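PDB 1QOR: quinone oxidoreductase from Escherichia coli, which catalyses the NADPH-dependent reduction of quinones to 1,4-benzosemiquinones and works as a homodimer. Local coordinates for residues V128-R133 with Q267-T272; F284-I287 with V291-V294; R84-Q89 with E116-S121. One frame throughout, in Å; residues are numbered along the deposited sequence.

Contact 1. Residues V128-R133 with Q267-T272; sequences VYYLLR and QGYITT. With NDP (NADPH dihydro-nicotinamide-adenine-dinucleotide phosphate), chain D.
Tyr130, on helix 115-135, lays its ring over that of Tyr269 in an offset stack, the centroids 4.3 Å apart and the planes only 13° from parallel. Tyr130 CD1 sits above the centre of the Tyr269 ring, 3.6 Å from Tyr269 CG, and Tyr269 CB returns the contact as a CH-pi approach over the same face of Tyr130. Leu131 CG lies over the opposite face, so the Tyr130 ring is held flat from both sides. With CG between its backbone N and carbonyl carbon (chi1 84°), the ring stands out from the helix and carries its hydroxyl to the cofactor: Tyr130 OH donates to NADPH O7N at 2.6 Å, the oxygen lying in the ring plane. A leucine here would probably leave the carboxamide oxygen without this donor and Tyr269 without its stacking partner. Beyond the rings the fit is looser. Ile270 CD1 comes no nearer than 5.0 Å to Tyr130 CB, Gln267 and Thr271 are exposed, and Arg231 of the second subunit packs on Thr271, while Arg232 of that subunit packs on Tyr269. The arrangement belongs to the NADPH site of the zinc-containing alcohol dehydrogenase family fold, here at the carboxamide end of the nicotinamide.

Contact 2. Residues F284-I287 with V291-V294; sequences FSLI and VIKV
Leu286 and Ile292 set their side chains slantwise against each other, and the end of the isoleucine does the touching. Ile292 CG1 lies beside its backbone N (chi1 -68°), and the chain runs on extended from there, so that CD1 reaches Leu286 CB at 3.9 Å and also meets CG and CD2 of that leucine. Val291 comes at Leu286 from another direction: its CB is 4.2 Å from Leu286 CD1 and also rests against the leucine carbonyl oxygen. Ile287 shows Ile292 a different branch, CG1 facing Ile292 CG2 at 4.3 Å, while Ile287 CG2 and Val294 CG2 barely meet at 4.5 Å. Trp160 of helix 152-164 packs on both Leu286 and Ile292, while Ile287 and Val294 touch Ser121 of helix 115-135.

The backbones meet directly as well. Leu286 O, near the end of helix 273-288, accepts from Ile292 N at 3.0 Å with an N-H...O angle of 149°, and takes a second, weak bond from Val291 N. The next residue joins in as well: Ile287 CA approaches Ile292 O at 3.6 Å in a nearly straight CA-H...O contact, and one water donates to Ile287 O and to Ile292 O, 2.7 Å from each.

The chemistry is thus divided. Backbone carbonyls near the helix end are met by the returning chain and a water, and aliphatic groups fill in around them. The implication is that main-chain bonds fix the return of the chain after helix 273-288, while the side chains add apolar contact, with no charged pair between the two segments.

Contact 3. Residues R84-Q89 with E116-S121; sequences RVVYAQ and EQAAAS
Where the sheet of the GroES-like domain meets the first turns of helix 115-135, Val86 of strand 84-87 presses on Ala118. The touch is made by one methyl on each side: Val86 CG1 comes to 3.4 Å from Ala118 CB, tighter than ordinary van der Waals contact between carbons. CG1 also leans over the helix backbone, 3.8 Å from Ala118 C and 4.3 Å from Ala119 N, so the valine branch covers the alanine from its methyl round to the start of the next peptide. The chi1 of Val86, -133°, is well away from a staggered position and brings CG2 close to eclipsing the backbone N. Together with the short methyl pair this points either to real crowding or to some doubt in how the branches are placed.

The small side chain of Ala118 is consistent with this close approach of strand and helix, with Val86 CA and Ala118 CA 6.5 Å apart. No hydrogen bond crosses between the two segments. One bond inside the helix is that of Ser121 OG, which donates to Gln117 O at 2.7 Å, tilted 21° from the carbonyl plane, and this keeps the serine hydroxyl turned back along its own helix. Ser121 N bonds to Ala118 O at 3.2 Å, three residues back.

Around this point Val86 also touches Ala66 and Phe122, and Ala118 shares Ala66 with it. At one end Arg84 gives its NH2 to Ile113 O and forms a cation-pi pair with Phe115, tying the strand to the start of the helix. Strand 84-87 itself runs antiparallel between strands 65-72 and 106-108, with helix 115-135 packed against the Val86 side.

How the contacts relate
All three contacts are largely buried, but contact 2 comes nearest the surface, with Leu286 and Val291 partly exposed. Helix 115-135 serves contacts 1 and 3 at different points along its length, and contact 2 leans on its early turns: Val294 CG2 packs 3.4 Å from Gln117 O. Contacts 1 and 3 are also joined directly, Gln89 NE2 probably bonding to Ile270 O. The chemistry of the three follows their position. Beside the cofactor, contact 1 uses aromatic stacking and a polar hydroxyl; at a helix end, contact 2 relies on main-chain bonds and a water; between sheet and helix, contact 3 is an apolar methyl fit.

Contact 1. Residues V128-R133 with Q267-T272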
loop_
_atom_site.group_PDB
_atom_site.type_symbol
_atom_site.label_atom_id
_atom_site.label_comp_id
_atom_site.label_asym_id
_atom_site.label_seq_id
_atom_site.Cartn_x
_atom_site.Cartn_y
_atom_site.Cartn_z
ATOM N N VAL A 128 -16.335 -5.598 -8.343
ATOM C CA VAL A 128 -16.329 -6.629 -7.309
ATOM C C VAL A 128 -15.409 -7.755 -7.736
ATOM O O VAL A 128 -14.649 -8.292 -6.929
ATOM C CB VAL A 128 -17.756 -7.132 -6.972
ATOM C CG1 VAL A 128 -17.695 -8.440 -6.183
ATOM C CG2 VAL A 128 -18.488 -6.062 -6.187
ATOM N N TYR A 129 -15.430 -8.076 -9.019
ATOM C CA TYR A 129 -14.575 -9.136 -9.488
ATOM C C TYR A 129 -13.078 -8.836 -9.261
ATOM O O TYR A 129 -12.361 -9.685 -8.693
ATOM C CB TYR A 129 -14.846 -9.428 -10.973
ATOM C CG TYR A 129 -13.857 -10.396 -11.596
ATOM C CD1 TYR A 129 -13.949 -11.765 -11.367
ATOM C CD2 TYR A 129 -12.818 -9.929 -12.419
ATOM C CE1 TYR A 129 -13.068 -12.638 -11.930
ATOM C CE2 TYR A 129 -11.913 -10.805 -13.003
ATOM C CZ TYR A 129 -12.062 -12.150 -12.757
ATOM O OH TYR A 129 -11.266 -13.031 -13.427
ATOM N N TYR A 130 -12.568 -7.681 -9.710
ATOM C CA TYR A 130 -11.121 -7.478 -9.520
ATOM C C TYR A 130 -10.784 -7.294 -8.040
ATOM O O TYR A 130 -9.762 -7.778 -7.558
ATOM C CB TYR A 130 -10.528 -6.357 -10.409
ATOM C CG TYR A 130 -10.658 -4.954 -9.849
ATOM C CD1 TYR A 130 -9.866 -4.515 -8.788
ATOM C CD2 TYR A 130 -11.556 -4.048 -10.411
ATOM C CE1 TYR A 130 -9.981 -3.173 -8.306
ATOM C CE2 TYR A 130 -11.675 -2.745 -9.940
ATOM C CZ TYR A 130 -10.890 -2.301 -8.894
ATOM O OH TYR A 130 -11.034 -0.972 -8.460
ATOM N N LEU A 131 -11.650 -6.618 -7.306
ATOM C CA LEU A 131 -11.419 -6.454 -5.879
ATOM C C LEU A 131 -11.238 -7.771 -5.080
ATOM O O LEU A 131 -10.281 -7.907 -4.335
ATOM C CB LEU A 131 -12.570 -5.676 -5.269
ATOM C CG LEU A 131 -12.626 -4.168 -5.490
ATOM C CD1 LEU A 131 -13.858 -3.617 -4.776
ATOM C CD2 LEU A 131 -11.362 -3.514 -4.956
ATOM N N LEU A 132 -12.118 -8.753 -5.286
ATOM C CA LEU A 132 -12.107 -10.025 -4.533
ATOM C C LEU A 132 -11.253 -11.136 -5.115
ATOM O O LEU A 132 -10.978 -12.161 -4.439
ATOM C CB LEU A 132 -13.539 -10.548 -4.399
ATOM C CG LEU A 132 -14.569 -9.610 -3.759
ATOM C CD1 LEU A 132 -15.871 -10.353 -3.486
ATOM C CD2 LEU A 132 -14.030 -9.092 -2.461
ATOM N N ARG A 133 -10.901 -10.975 -6.390
ATOM C CA ARG A 133 -10.116 -11.966 -7.076
ATOM C C ARG A 133 -8.726 -11.487 -7.492
ATOM O O ARG A 133 -7.837 -12.302 -7.605
ATOM C CB ARG A 133 -10.875 -12.452 -8.313
ATOM C CG ARG A 133 -12.402 -12.756 -8.082
ATOM C CD ARG A 133 -12.611 -14.167 -7.571
ATOM N NE ARG A 133 -12.166 -14.253 -6.199
ATOM C CZ ARG A 133 -11.534 -15.286 -5.637
ATOM N NH1 ARG A 133 -11.268 -16.396 -6.335
ATOM N NH2 ARG A 133 -11.086 -15.139 -4.393
ATOM N N GLN A 267 -9.835 1.175 -14.350
ATOM C CA GLN A 267 -8.862 1.333 -15.427
ATOM C C GLN A 267 -7.546 0.641 -15.113
ATOM O O GLN A 267 -6.845 0.243 -16.036
ATOM C CB GLN A 267 -8.522 2.788 -15.685
ATOM C CG GLN A 267 -9.680 3.683 -15.811
ATOM C CD GLN A 267 -10.155 4.153 -14.461
ATOM O OE1 GLN A 267 -11.264 3.773 -14.006
ATOM N NE2 GLN A 267 -9.326 4.979 -13.786
ATOM N N GLY A 268 -7.158 0.574 -13.840
ATOM C CA GLY A 268 -5.912 -0.083 -13.506
ATOM C C GLY A 268 -5.950 -1.604 -13.627
ATOM O O GLY A 268 -4.893 -2.249 -13.670
ATOM N N TYR A 269 -7.148 -2.184 -13.707
ATOM C CA TYR A 269 -7.299 -3.643 -13.741
ATOM C C TYR A 269 -7.937 -4.241 -14.998
ATOM O O TYR A 269 -7.604 -5.364 -15.378
ATOM C CB TYR A 269 -8.094 -4.098 -12.515
ATOM C CG TYR A 269 -7.298 -4.136 -11.223
ATOM C CD1 TYR A 269 -7.067 -2.961 -10.461
ATOM C CD2 TYR A 269 -6.773 -5.333 -10.765
ATOM C CE1 TYR A 269 -6.326 -3.004 -9.284
ATOM C CE2 TYR A 269 -6.030 -5.391 -9.578
ATOM C CZ TYR A 269 -5.808 -4.239 -8.857
ATOM O OH TYR A 269 -5.018 -4.354 -7.757
ATOM N N ILE A 270 -8.901 -3.538 -15.584
ATOM C CA ILE A 270 -9.571 -3.998 -16.803
ATOM C C ILE A 270 -9.040 -3.067 -17.921
ATOM O O ILE A 270 -9.590 -2.010 -18.197
ATOM C CB ILE A 270 -11.129 -3.893 -16.671
ATOM C CG1 ILE A 270 -11.629 -4.680 -15.436
ATOM C CG2 ILE A 270 -11.800 -4.419 -17.965
ATOM C CD1 ILE A 270 -11.233 -6.110 -15.385
ATOM N N THR A 271 -7.963 -3.496 -18.548
ATOM C CA THR A 271 -7.267 -2.700 -19.535
ATOM C C THR A 271 -7.307 -3.228 -20.962
ATOM O O THR A 271 -7.256 -2.446 -21.902
ATOM C CB THR A 271 -5.770 -2.516 -19.095
ATOM O OG1 THR A 271 -5.052 -3.755 -19.256
ATOM C CG2 THR A 271 -5.686 -2.126 -17.600
ATOM N N THR A 272 -7.347 -4.538 -21.136
ATOM C CA THR A 272 -7.395 -5.112 -22.472
ATOM C C THR A 272 -8.760 -5.767 -22.739
ATOM O O THR A 272 -9.579 -5.942 -21.822
ATOM C CB THR A 272 -6.311 -6.162 -22.642
ATOM O OG1 THR A 272 -6.610 -7.278 -21.797
ATOM C CG2 THR A 272 -4.969 -5.611 -22.222
HETATM P PA NDP D . -23.487 3.215 -3.361
HETATM O O1A NDP D . -24.754 2.799 -4.015
HETATM O O2A NDP D . -22.740 2.210 -2.558
HETATM O O5B NDP D . -23.687 4.522 -2.552
HETATM C C5B NDP D . -22.738 5.020 -1.646
HETATM C C4B NDP D . -23.071 4.514 -0.275
HETATM O O4B NDP D . -21.902 4.859 0.457
HETATM C C3B NDP D . -24.228 5.196 0.467
HETATM O O3B NDP D . -25.484 4.572 0.089
HETATM C C2B NDP D . -23.773 5.130 1.918
HETATM O O2B NDP D . -24.309 3.947 2.496
HETATM C C1B NDP D . -22.185 5.099 1.828
HETATM N N9A NDP D . -21.755 6.372 2.428
HETATM C C8A NDP D . -21.069 6.550 3.558
HETATM N N7A NDP D . -20.913 7.859 3.792
HETATM C C5A NDP D . -21.517 8.452 2.786
HETATM C C6A NDP D . -21.638 9.826 2.624
HETATM N N6A NDP D . -21.137 10.704 3.484
HETATM N N1A NDP D . -22.309 10.221 1.541
HETATM C C2A NDP D . -22.847 9.351 0.642
HETATM N N3A NDP D . -22.728 8.032 0.813
HETATM C C4A NDP D . -22.061 7.563 1.907
HETATM O O3 NDP D . -22.565 3.592 -4.601
HETATM P PN NDP D . -21.844 2.796 -5.759
HETATM O O1N NDP D . -22.128 1.317 -5.698
HETATM O O2N NDP D . -22.072 3.534 -7.059
HETATM O O5D NDP D . -20.284 3.066 -5.305
HETATM C C5D NDP D . -19.732 2.715 -4.043
HETATM C C4D NDP D . -18.363 3.286 -3.878
HETATM O O4D NDP D . -17.425 2.600 -4.737
HETATM C C3D NDP D . -18.271 4.766 -4.231
HETATM O O3D NDP D . -17.434 5.443 -3.288
HETATM C C2D NDP D . -17.627 4.711 -5.633
HETATM O O2D NDP D . -16.980 5.916 -5.956
HETATM C C1D NDP D . -16.636 3.589 -5.513
HETATM N N1N NDP D . -16.259 2.768 -6.695
HETATM C C2N NDP D . -14.933 2.519 -6.947
HETATM C C3N NDP D . -14.605 1.744 -8.046
HETATM C C7N NDP D . -13.152 1.406 -8.351
HETATM O O7N NDP D . -12.854 0.683 -9.295
HETATM N N7N NDP D . -12.277 1.941 -7.526
HETATM C C4N NDP D . -15.576 1.214 -8.880
HETATM C C5N NDP D . -16.924 1.475 -8.605
HETATM C C6N NDP D . -17.249 2.261 -7.512
HETATM P P2B NDP D . -24.625 3.857 4.128
HETATM O O1X NDP D . -24.902 2.424 4.369
HETATM O O2X NDP D . -23.404 4.327 4.795
HETATM O O3X NDP D . -25.776 4.763 4.302
#

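Contact 2. Residues F284-I287 with V291-V294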
loop_
_atom_site.group_PDB
_atom_site.type_symbol
_atom_site.label_atom_id
_atom_site.label_comp_id
_atom_site.label_asym_id
_atom_site.label_seq_id
_atom_site.Cartn_x
_atom_site.Cartn_y
_atom_site.Cartn_z
ATOM N N PHE A 284 -21.198 -12.638 -15.910
ATOM C CA PHE A 284 -22.400 -13.026 -16.629
ATOM C C PHE A 284 -22.874 -14.410 -16.229
ATOM O O PHE A 284 -24.075 -14.661 -16.183
ATOM C CB PHE A 284 -22.158 -13.023 -18.150
ATOM C CG PHE A 284 -22.012 -11.650 -18.750
ATOM C CD1 PHE A 284 -22.468 -10.519 -18.071
ATOM C CD2 PHE A 284 -21.459 -11.499 -20.032
ATOM C CE1 PHE A 284 -22.386 -9.276 -18.649
ATOM C CE2 PHE A 284 -21.373 -10.236 -20.622
ATOM C CZ PHE A 284 -21.845 -9.128 -19.922
ATOM N N SER A 285 -21.941 -15.316 -15.990
ATOM C CA SER A 285 -22.366 -16.640 -15.662
ATOM C C SER A 285 -23.001 -16.699 -14.266
ATOM O O SER A 285 -23.956 -17.421 -14.065
ATOM C CB SER A 285 -21.232 -17.644 -15.879
ATOM O OG SER A 285 -20.284 -17.539 -14.848
ATOM N N LEU A 286 -22.593 -15.797 -13.376
ATOM C CA LEU A 286 -23.101 -15.737 -12.012
ATOM C C LEU A 286 -24.480 -15.097 -11.944
ATOM O O LEU A 286 -25.279 -15.428 -11.065
ATOM C CB LEU A 286 -22.127 -14.963 -11.136
ATOM C CG LEU A 286 -21.159 -15.641 -10.138
ATOM C CD1 LEU A 286 -21.021 -17.165 -10.222
ATOM C CD2 LEU A 286 -19.811 -14.946 -10.258
ATOM N N ILE A 287 -24.742 -14.138 -12.833
ATOM C CA ILE A 287 -26.055 -13.482 -12.881
ATOM C C ILE A 287 -27.097 -14.403 -13.571
ATOM O O ILE A 287 -28.232 -14.530 -13.085
ATOM C CB ILE A 287 -25.986 -12.137 -13.625
ATOM C CG1 ILE A 287 -25.209 -11.133 -12.797
ATOM C CG2 ILE A 287 -27.381 -11.609 -13.908
ATOM C CD1 ILE A 287 -24.819 -9.896 -13.584
ATOM N N VAL A 291 -26.944 -16.718 -9.067
ATOM C CA VAL A 291 -26.095 -16.653 -7.889
ATOM C C VAL A 291 -25.983 -15.187 -7.456
ATOM O O VAL A 291 -25.846 -14.884 -6.264
ATOM C CB VAL A 291 -24.696 -17.237 -8.164
ATOM C CG1 VAL A 291 -23.778 -17.021 -6.964
ATOM C CG2 VAL A 291 -24.808 -18.696 -8.497
ATOM N N ILE A 292 -26.058 -14.263 -8.405
ATOM C CA ILE A 292 -26.020 -12.853 -8.040
ATOM C C ILE A 292 -27.274 -12.222 -8.608
ATOM O O ILE A 292 -27.492 -12.307 -9.799
ATOM C CB ILE A 292 -24.739 -12.168 -8.593
ATOM C CG1 ILE A 292 -23.500 -12.724 -7.860
ATOM C CG2 ILE A 292 -24.851 -10.612 -8.504
ATOM C CD1 ILE A 292 -22.178 -12.239 -8.407
ATOM N N LYS A 293 -28.131 -11.662 -7.757
ATOM C CA LYS A 293 -29.375 -11.024 -8.185
ATOM C C LYS A 293 -29.096 -9.541 -8.321
ATOM O O LYS A 293 -28.549 -8.906 -7.386
ATOM C CB LYS A 293 -30.471 -11.153 -7.120
ATOM C CG LYS A 293 -30.735 -12.534 -6.527
ATOM C CD LYS A 293 -31.056 -13.575 -7.589
ATOM C CE LYS A 293 -31.677 -14.850 -6.943
ATOM N NZ LYS A 293 -30.852 -15.468 -5.836
ATOM N N VAL A 294 -29.506 -8.956 -9.440
ATOM C CA VAL A 294 -29.264 -7.527 -9.632
ATOM C C VAL A 294 -30.501 -6.770 -10.086
ATOM O O VAL A 294 -30.392 -5.778 -10.784
ATOM C CB VAL A 294 -28.066 -7.225 -10.602
ATOM C CG1 VAL A 294 -26.773 -7.837 -10.086
ATOM C CG2 VAL A 294 -28.359 -7.720 -11.974
HETATM O O HOH W 1 -29.592 -12.907 -11.376
#

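Contact 3. Residues R84-Q89 with E116-S121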
loop_
_atom_site.group_PDB
_atom_site.type_symbol
_atom_site.label_atom_id
_atom_site.label_comp_id
_atom_site.label_asym_id
_atom_site.label_seq_id
_atom_site.Cartn_x
_atom_site.Cartn_y
_atom_site.Cartn_z
ATOM N N ARG A 84 -26.709 -6.945 -28.918
ATOM C CA ARG A 84 -27.075 -6.368 -27.612
ATOM C C ARG A 84 -25.761 -6.246 -26.848
ATOM O O ARG A 84 -25.038 -7.234 -26.722
ATOM C CB ARG A 84 -28.007 -7.295 -26.840
ATOM C CG ARG A 84 -29.339 -7.617 -27.526
ATOM C CD ARG A 84 -30.459 -7.998 -26.506
ATOM N NE ARG A 84 -29.940 -8.987 -25.579
ATOM C CZ ARG A 84 -30.193 -9.030 -24.282
ATOM N NH1 ARG A 84 -31.000 -8.159 -23.678
ATOM N NH2 ARG A 84 -29.511 -9.898 -23.575
ATOM N N VAL A 85 -25.421 -5.054 -26.366
ATOM C CA VAL A 85 -24.140 -4.879 -25.664
ATOM C C VAL A 85 -24.246 -4.058 -24.386
ATOM O O VAL A 85 -25.245 -3.348 -24.164
ATOM C CB VAL A 85 -23.088 -4.151 -26.575
ATOM C CG1 VAL A 85 -22.869 -4.893 -27.857
ATOM C CG2 VAL A 85 -23.551 -2.743 -26.865
ATOM N N VAL A 86 -23.225 -4.189 -23.537
ATOM C CA VAL A 86 -23.124 -3.386 -22.326
ATOM C C VAL A 86 -21.703 -2.820 -22.343
ATOM O O VAL A 86 -20.753 -3.466 -22.820
ATOM C CB VAL A 86 -23.065 -4.171 -20.953
ATOM C CG1 VAL A 86 -24.026 -3.584 -19.939
ATOM C CG2 VAL A 86 -23.031 -5.664 -21.087
ATOM N N TYR A 87 -21.525 -1.703 -21.671
ATOM C CA TYR A 87 -20.197 -1.138 -21.545
ATOM C C TYR A 87 -20.123 -0.387 -20.218
ATOM O O TYR A 87 -21.146 0.126 -19.726
ATOM C CB TYR A 87 -19.851 -0.235 -22.735
ATOM C CG TYR A 87 -20.870 0.809 -23.038
ATOM C CD1 TYR A 87 -20.818 2.065 -22.443
ATOM C CD2 TYR A 87 -21.900 0.536 -23.940
ATOM C CE1 TYR A 87 -21.779 3.029 -22.747
ATOM C CE2 TYR A 87 -22.855 1.479 -24.250
ATOM C CZ TYR A 87 -22.799 2.728 -23.657
ATOM O OH TYR A 87 -23.791 3.651 -24.006
ATOM N N ALA A 88 -18.926 -0.378 -19.623
ATOM C CA ALA A 88 -18.673 0.294 -18.339
ATOM C C ALA A 88 -17.644 1.430 -18.449
ATOM O O ALA A 88 -17.540 2.293 -17.550
ATOM C CB ALA A 88 -18.159 -0.726 -17.333
ATOM N N GLN A 89 -16.872 1.416 -19.535
ATOM C CA GLN A 89 -15.777 2.379 -19.691
ATOM C C GLN A 89 -15.818 3.185 -20.983
ATOM O O GLN A 89 -14.862 3.173 -21.732
ATOM C CB GLN A 89 -14.447 1.601 -19.649
ATOM C CG GLN A 89 -14.237 0.787 -18.391
ATOM C CD GLN A 89 -13.330 -0.416 -18.623
ATOM O OE1 GLN A 89 -13.691 -1.374 -19.356
ATOM N NE2 GLN A 89 -12.136 -0.375 -18.019
ATOM N N GLU A 116 -31.678 -3.870 -18.323
ATOM C CA GLU A 116 -31.760 -3.279 -16.990
ATOM C C GLU A 116 -30.854 -4.014 -15.996
ATOM O O GLU A 116 -30.334 -3.397 -15.057
ATOM C CB GLU A 116 -33.189 -3.318 -16.478
ATOM C CG GLU A 116 -34.177 -2.528 -17.318
ATOM C CD GLU A 116 -35.444 -2.138 -16.545
ATOM O OE1 GLU A 116 -35.712 -2.728 -15.470
ATOM O OE2 GLU A 116 -36.167 -1.221 -17.011
ATOM N N GLN A 117 -30.675 -5.327 -16.193
ATOM C CA GLN A 117 -29.823 -6.117 -15.304
ATOM C C GLN A 117 -28.380 -5.804 -15.579
ATOM O O GLN A 117 -27.558 -5.765 -14.662
ATOM C CB GLN A 117 -29.996 -7.617 -15.515
ATOM C CG GLN A 117 -31.261 -8.187 -14.957
ATOM C CD GLN A 117 -31.403 -9.656 -15.321
ATOM O OE1 GLN A 117 -31.272 -10.045 -16.494
ATOM N NE2 GLN A 117 -31.613 -10.492 -14.310
ATOM N N ALA A 118 -28.082 -5.630 -16.860
ATOM C CA ALA A 118 -26.737 -5.339 -17.317
ATOM C C ALA A 118 -26.258 -3.962 -16.832
ATOM O O ALA A 118 -25.178 -3.854 -16.244
ATOM C CB ALA A 118 -26.678 -5.449 -18.827
ATOM N N ALA A 119 -27.084 -2.935 -16.999
ATOM C CA ALA A 119 -26.727 -1.584 -16.572
ATOM C C ALA A 119 -26.755 -1.431 -15.039
ATOM O O ALA A 119 -26.302 -0.401 -14.486
ATOM C CB ALA A 119 -27.670 -0.552 -17.221
ATOM N N ALA A 120 -27.353 -2.398 -14.342
ATOM C CA ALA A 120 -27.404 -2.316 -12.891
ATOM C C ALA A 120 -26.123 -2.948 -12.282
ATOM O O ALA A 120 -25.745 -2.685 -11.119
ATOM C CB ALA A 120 -28.653 -3.087 -12.369
ATOM N N SER A 121 -25.400 -3.712 -13.088
ATOM C CA SER A 121 -24.318 -4.470 -12.517
ATOM C C SER A 121 -23.028 -4.606 -13.266
ATOM O O SER A 121 -22.116 -5.271 -12.753
ATOM C CB SER A 121 -24.855 -5.892 -12.354
ATOM O OG SER A 121 -25.128 -6.415 -13.660
#